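Local coordinates for protein putative transcription regulator (PDB 3COL) that probably binds DNA as a dimeric, all-helical transcription regulator of the TetR family, at residues T162-T165 / H166-I170; M188-D191 / A192-D196. All coordinates share one frame; numbering follows the deposited sequence.

Interaction 1 (T162-T165 / H166-I170)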
ATOM      1  N   THR A 162      -3.298   5.621   3.546  1.00  4.09           N
ATOM      2  CA  THR A 162      -3.063   6.509   4.711  1.00  4.04           C
ATOM      3  C   THR A 162      -3.434   5.807   6.032  1.00  3.35           C
ATOM      4  O   THR A 162      -2.664   5.850   6.972  1.00  2.00           O
ATOM      5  CB  THR A 162      -3.857   7.836   4.600  1.00  3.81           C
ATOM      6  OG1 THR A 162      -3.468   8.502   3.386  1.00  4.71           O
ATOM      7  CG2 THR A 162      -3.608   8.789   5.797  1.00  2.80           C
ATOM      8  N   ILE A 163      -4.613   5.175   6.071  1.00  2.29           N
ATOM      9  CA  ILE A 163      -5.018   4.423   7.241  1.00  2.34           C
ATOM     10  C   ILE A 163      -4.112   3.221   7.471  1.00  2.37           C
ATOM     11  O   ILE A 163      -3.760   2.910   8.605  1.00  2.39           O
ATOM     12  CB  ILE A 163      -6.517   4.036   7.158  1.00  2.19           C
ATOM     13  CG1 ILE A 163      -7.373   5.313   7.309  1.00  3.28           C
ATOM     14  CG2 ILE A 163      -6.859   2.955   8.181  1.00  2.00           C
ATOM     15  CD1 ILE A 163      -8.883   5.129   6.929  1.00  3.12           C
ATOM     16  N   HIS A 164      -3.721   2.538   6.399  1.00  2.76           N
ATOM     17  CA  HIS A 164      -2.866   1.392   6.579  1.00  3.38           C
ATOM     18  C   HIS A 164      -1.504   1.785   7.181  1.00  3.29           C
ATOM     19  O   HIS A 164      -1.073   1.163   8.127  1.00  3.42           O
ATOM     20  CB  HIS A 164      -2.699   0.621   5.268  1.00  2.85           C
ATOM     21  CG  HIS A 164      -1.991  -0.676   5.439  1.00  5.14           C
ATOM     22  ND1 HIS A 164      -1.250  -1.254   4.440  1.00 10.38           N
ATOM     23  CD2 HIS A 164      -1.903  -1.509   6.500  1.00  5.27           C
ATOM     24  CE1 HIS A 164      -0.724  -2.385   4.881  1.00  7.80           C
ATOM     25  NE2 HIS A 164      -1.104  -2.559   6.126  1.00  4.17           N
ATOM     26  N   THR A 165      -0.854   2.810   6.626  1.00  3.58           N
ATOM     27  CA  THR A 165       0.435   3.315   7.116  1.00  4.93           C
ATOM     28  C   THR A 165       0.344   3.731   8.590  1.00  4.45           C
ATOM     29  O   THR A 165       1.200   3.385   9.402  1.00  5.41           O
ATOM     30  CB  THR A 165       0.954   4.488   6.259  1.00  4.48           C
ATOM     31  OG1 THR A 165       1.053   4.087   4.879  1.00  6.37           O
ATOM     32  CG2 THR A 165       2.343   4.936   6.709  1.00  6.40           C
ATOM     33  N   HIS A 166      -0.705   4.458   8.922  1.00  4.08           N
ATOM     34  CA  HIS A 166      -0.942   4.921  10.288  1.00  4.19           C
ATOM     35  C   HIS A 166      -1.070   3.703  11.225  1.00  4.08           C
ATOM     36  O   HIS A 166      -0.502   3.683  12.303  1.00  4.05           O
ATOM     37  CB  HIS A 166      -2.207   5.812  10.280  1.00  2.87           C
ATOM     38  CG  HIS A 166      -2.581   6.379  11.622  1.00  5.30           C
ATOM     39  ND1 HIS A 166      -1.695   7.079  12.419  1.00  5.00           N
ATOM     40  CD2 HIS A 166      -3.764   6.388  12.283  1.00  2.00           C
ATOM     41  CE1 HIS A 166      -2.313   7.478  13.520  1.00  4.22           C
ATOM     42  NE2 HIS A 166      -3.566   7.069  13.464  1.00  4.65           N
ATOM     43  N   THR A 167      -1.796   2.673  10.776  1.00  4.15           N
ATOM     44  CA  THR A 167      -1.986   1.448  11.568  1.00  4.43           C
ATOM     45  C   THR A 167      -0.680   0.692  11.828  1.00  4.91           C
ATOM     46  O   THR A 167      -0.403   0.322  12.951  1.00  4.58           O
ATOM     47  CB  THR A 167      -2.971   0.509  10.875  1.00  4.70           C
ATOM     48  OG1 THR A 167      -4.213   1.226  10.694  1.00  4.73           O
ATOM     49  CG2 THR A 167      -3.199  -0.771  11.733  1.00  3.27           C
ATOM     50  N   THR A 168       0.123   0.487  10.784  1.00  4.45           N
ATOM     51  CA  THR A 168       1.384  -0.217  10.942  1.00  4.54           C
ATOM     52  C   THR A 168       2.389   0.647  11.716  1.00  4.92           C
ATOM     53  O   THR A 168       3.194   0.116  12.468  1.00  5.80           O
ATOM     54  CB  THR A 168       1.958  -0.694   9.564  1.00  4.63           C
ATOM     55  OG1 THR A 168       2.211   0.436   8.754  1.00  6.79           O
ATOM     56  CG2 THR A 168       0.970  -1.562   8.806  1.00  4.57           C
ATOM     57  N   ASN A 169       2.323   1.973  11.568  1.00  4.39           N
ATOM     58  CA  ASN A 169       3.166   2.854  12.403  1.00  4.22           C
ATOM     59  C   ASN A 169       2.903   2.594  13.886  1.00  4.08           C
ATOM     60  O   ASN A 169       3.840   2.542  14.713  1.00  3.98           O
ATOM     61  CB  ASN A 169       2.902   4.346  12.121  1.00  2.96           C
ATOM     62  CG  ASN A 169       3.591   4.878  10.865  1.00  3.17           C
ATOM     63  OD1 ASN A 169       4.507   4.275  10.326  1.00  3.54           O
ATOM     64  ND2 ASN A 169       3.118   6.051  10.388  1.00  2.30           N
ATOM     65  N   ILE A 170       1.625   2.424  14.232  1.00  4.19           N
ATOM     66  CA  ILE A 170       1.259   2.145  15.628  1.00  3.79           C
ATOM     67  C   ILE A 170       1.752   0.751  16.067  1.00  3.71           C
ATOM     68  O   ILE A 170       2.255   0.600  17.179  1.00  3.24           O
ATOM     69  CB  ILE A 170      -0.266   2.399  15.890  1.00  3.65           C
ATOM     70  CG1 ILE A 170      -0.569   3.917  15.824  1.00  4.31           C
ATOM     71  CG2 ILE A 170      -0.749   1.810  17.273  1.00  4.38           C
ATOM     72  CD1 ILE A 170      -2.024   4.238  15.509  1.00  3.43           C
TER
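The side chain of T167 lies against the preceding turn at I163, its hydroxyl bent back over the backbone of helix 152-171, in what is probably the C-terminal, all-helical regulatory domain of a TetR-family protein. OG1 stands beside its own backbone N (chi1 -58°), and from there it donates to I163 O at 2.7 Å. T167 N gives I163 O a second bond of 2.9 Å. The two donors reach that oxygen from opposite faces of its carbonyl plane. T167 OG1 is also hydrogen-bonded to S100, so it ties this helix to helix 85-102. A valine here has no hydroxyl, which would probably leave I163 O with one of these two donors and S100 without this partner.

At the next residue, CG2 of T168 meets the H164 ring obliquely, 3.5 Å from NE2, which is itself hydrogen-bonded to T108 of helix 106-117. T165 and N169 lie side by side and point the same way. Both pack on L154 of the second subunit, and OD1 of N169 is hydrogen-bonded to R174, ND2 to Y175 and to S153 of the second subunit. Within the helix, CG2 of T165 lies 3.9 Å from ND2 of N169.

Interaction 2 (M188-D191 / A192-D196)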
HETATM    1  N   MSE A 188      -5.781  15.059   6.288  1.00  4.99           N
HETATM    2  CA  MSE A 188      -4.967  14.702   5.104  1.00  5.80           C
HETATM    3  C   MSE A 188      -5.812  13.983   4.009  1.00  4.76           C
HETATM    4  O   MSE A 188      -5.774  14.350   2.837  1.00  4.82           O
HETATM    5  CB  MSE A 188      -3.759  13.855   5.495  1.00  4.44           C
HETATM    6  CG  MSE A 188      -3.207  13.060   4.275  1.00  7.54           C
HETATM    7 SE   MSE A 188      -1.555  12.139   4.719  0.80  8.94          SE
HETATM    8  CE  MSE A 188      -0.246  13.561   4.549  1.00  6.13           C
ATOM      9  N   ILE A 189      -6.588  12.974   4.409  1.00  4.69           N
ATOM     10  CA  ILE A 189      -7.390  12.171   3.467  1.00  3.87           C
ATOM     11  C   ILE A 189      -8.465  12.996   2.772  1.00  4.00           C
ATOM     12  O   ILE A 189      -8.634  12.897   1.566  1.00  3.18           O
ATOM     13  CB  ILE A 189      -8.028  10.966   4.186  1.00  4.29           C
ATOM     14  CG1 ILE A 189      -6.937   9.982   4.671  1.00  3.68           C
ATOM     15  CG2 ILE A 189      -9.114  10.300   3.311  1.00  6.20           C
ATOM     16  CD1 ILE A 189      -7.473   8.949   5.654  1.00  3.62           C
ATOM     17  N   TRP A 190      -9.182  13.813   3.549  1.00  3.89           N
ATOM     18  CA  TRP A 190     -10.257  14.651   3.004  1.00  4.07           C
ATOM     19  C   TRP A 190      -9.731  15.765   2.101  1.00  3.58           C
ATOM     20  O   TRP A 190     -10.309  16.024   1.047  1.00  3.71           O
ATOM     21  CB  TRP A 190     -11.173  15.234   4.135  1.00  3.71           C
ATOM     22  CG  TRP A 190     -12.361  16.081   3.614  1.00  2.27           C
ATOM     23  CD1 TRP A 190     -12.640  17.392   3.928  1.00  4.12           C
ATOM     24  CD2 TRP A 190     -13.399  15.672   2.685  1.00  4.06           C
ATOM     25  NE1 TRP A 190     -13.767  17.805   3.270  1.00  3.98           N
ATOM     26  CE2 TRP A 190     -14.245  16.786   2.489  1.00  2.32           C
ATOM     27  CE3 TRP A 190     -13.668  14.477   1.975  1.00  3.39           C
ATOM     28  CZ2 TRP A 190     -15.368  16.738   1.642  1.00  6.32           C
ATOM     29  CZ3 TRP A 190     -14.765  14.429   1.130  1.00  4.82           C
ATOM     30  CH2 TRP A 190     -15.608  15.552   0.961  1.00  3.11           C
ATOM     31  N   ASP A 191      -8.671  16.457   2.521  1.00  3.65           N
ATOM     32  CA  ASP A 191      -7.962  17.401   1.606  1.00  3.37           C
ATOM     33  C   ASP A 191      -7.555  16.740   0.269  1.00  3.73           C
ATOM     34  O   ASP A 191      -7.724  17.334  -0.816  1.00  2.56           O
ATOM     35  CB  ASP A 191      -6.711  18.013   2.263  1.00  2.79           C
ATOM     36  CG  ASP A 191      -7.058  18.996   3.370  1.00  3.42           C
ATOM     37  OD1 ASP A 191      -8.254  19.291   3.519  1.00  3.28           O
ATOM     38  OD2 ASP A 191      -6.145  19.469   4.089  1.00  2.91           O
ATOM     39  N   ALA A 192      -6.975  15.542   0.367  1.00  3.20           N
ATOM     40  CA  ALA A 192      -6.549  14.768  -0.840  1.00  3.15           C
ATOM     41  C   ALA A 192      -7.745  14.586  -1.768  1.00  3.82           C
ATOM     42  O   ALA A 192      -7.650  14.870  -2.935  1.00  4.62           O
ATOM     43  CB  ALA A 192      -6.035  13.429  -0.446  1.00  2.39           C
HETATM   44  N   MSE A 193      -8.875  14.143  -1.221  1.00  4.45           N
HETATM   45  CA  MSE A 193     -10.084  13.847  -2.013  1.00  6.49           C
HETATM   46  C   MSE A 193     -10.885  15.063  -2.518  1.00  6.64           C
HETATM   47  O   MSE A 193     -11.419  15.036  -3.617  1.00  7.26           O
HETATM   48  CB  MSE A 193     -11.062  12.977  -1.187  1.00  5.90           C
HETATM   49  CG  MSE A 193     -10.502  11.616  -0.704  1.00  3.04           C
HETATM   50 SE   MSE A 193     -11.758  10.722   0.451  0.70  8.34          SE
HETATM   51  CE  MSE A 193     -13.045  10.029  -0.855  1.00  3.49           C
ATOM     52  N   LYS A 194     -11.043  16.081  -1.689  1.00  7.67           N
ATOM     53  CA  LYS A 194     -12.073  17.086  -1.938  1.00  7.79           C
ATOM     54  C   LYS A 194     -11.763  17.999  -3.109  1.00  7.32           C
ATOM     55  O   LYS A 194     -10.608  18.256  -3.424  1.00  6.14           O
ATOM     56  CB  LYS A 194     -12.437  17.875  -0.673  1.00  7.52           C
ATOM     57  CG  LYS A 194     -11.480  18.983  -0.304  1.00 10.94           C
ATOM     58  CD  LYS A 194     -12.040  19.798   0.863  1.00 13.76           C
ATOM     59  CE  LYS A 194     -10.919  20.428   1.670  1.00 15.51           C
ATOM     60  NZ  LYS A 194     -10.319  21.482   0.830  1.00 18.76           N
ATOM     61  N   GLN A 195     -12.825  18.464  -3.765  1.00  9.33           N
ATOM     62  CA  GLN A 195     -12.702  19.229  -4.991  1.00 12.08           C
ATOM     63  C   GLN A 195     -12.127  20.635  -4.691  1.00 13.91           C
ATOM     64  O   GLN A 195     -12.634  21.339  -3.831  1.00 14.06           O
ATOM     65  CB  GLN A 195     -14.056  19.269  -5.680  1.00 12.89           C
ATOM     66  CG  GLN A 195     -14.230  20.365  -6.732  1.00 15.10           C
ATOM     67  CD  GLN A 195     -13.408  20.094  -7.981  1.00 18.66           C
ATOM     68  OE1 GLN A 195     -13.497  19.016  -8.586  1.00 19.03           O
ATOM     69  NE2 GLN A 195     -12.616  21.087  -8.387  1.00 20.70           N
ATOM     70  N   ASP A 196     -11.068  20.995  -5.430  1.00 16.98           N
ATOM     71  CA  ASP A 196     -10.079  22.076  -5.148  1.00 17.93           C
ATOM     72  C   ASP A 196      -8.853  21.614  -4.311  1.00 18.64           C
ATOM     73  O   ASP A 196      -8.978  21.466  -3.091  1.00 17.85           O
ATOM     74  CB  ASP A 196     -10.733  23.262  -4.497  1.00 19.18           C
ATOM     75  CG  ASP A 196     -11.616  24.042  -5.454  1.00 21.94           C
ATOM     76  OD1 ASP A 196     -11.827  25.235  -5.172  1.00 24.99           O
ATOM     77  OD2 ASP A 196     -12.088  23.470  -6.464  1.00 23.03           O
ATOM     78  OXT ASP A 196      -7.721  21.398  -4.803  1.00 17.71           O
TER
HETATM   79  O   HOH W   1      -8.235  20.042  -0.915  1.00 13.26           O
HETATM   80  O   HOH W   2      -8.826  22.098   3.675  1.00 32.77           O
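Water 1 is gripped by three groups where helix 182-193 runs out. It lies 2.8 Å from D191 O and 2.7 Å from D196 O of the C-terminal carboxylate, and it accepts from K194 NZ at 3.1 Å. The water thus ties the last turn to the chain end. Water 2 makes a second bridge, from D191 OD1 to K194 NZ, though its bond to the lysine is weak. The two charged groups do not meet directly: OD1 of D191 and NZ of K194 are 4.0 Å apart. Their side chains run side by side and point the same way. The other carboxylate oxygen, OD2 of D191, forms a salt bridge with K148 of the second subunit.

K194 is the first residue to leave helical geometry, yet its N still closes the last turn on W190 O at 2.8 Å. This is the C-terminal end of the last helix of what is probably a TetR-like all-helical fold. The indole of W190 is crossed by the lysine chain at about a right angle. CB of K194 sits over the centre of the six-membered ring, 4.0 Å from its centroid and 17° off the normal, a CH-pi contact. CG of K194 lies between its backbone N and carbonyl carbon (chi1 80°), and the chain then passes the pyrrole side, bringing CD to 3.6 Å from NE1 of W190. The F186 ring also meets the indole, with the two planes about 15° apart.

Along the inner side of the helix, I189 and M193, a selenomethionine, lie side by side. CG2 of I189 touches the selenium. These two pack on helices 85-102 and 152-171 of the same chain, while A192 meets A192 of the second subunit.

Interactions 1 and 2 lie on consecutive helices, 152-171 and 182-193, with centres about 18 Å apart. The two sets of residues touch directly. CG2 of T162 packs 3.7 Å from CG1 of I189 and 4.1 Å from the selenium of M188, and CG1 of I163 is 4.0 Å from CD1 of I189. I189 is therefore the main apolar link from interaction 2 to interaction 1. Both contacts also reach the second subunit. Interaction 1 does so through T165, H166 and N169, interaction 2 through M188, D191 and A192 among others. This is consistent with the TetR family, in which the C-terminal helices commonly form the dimer interface.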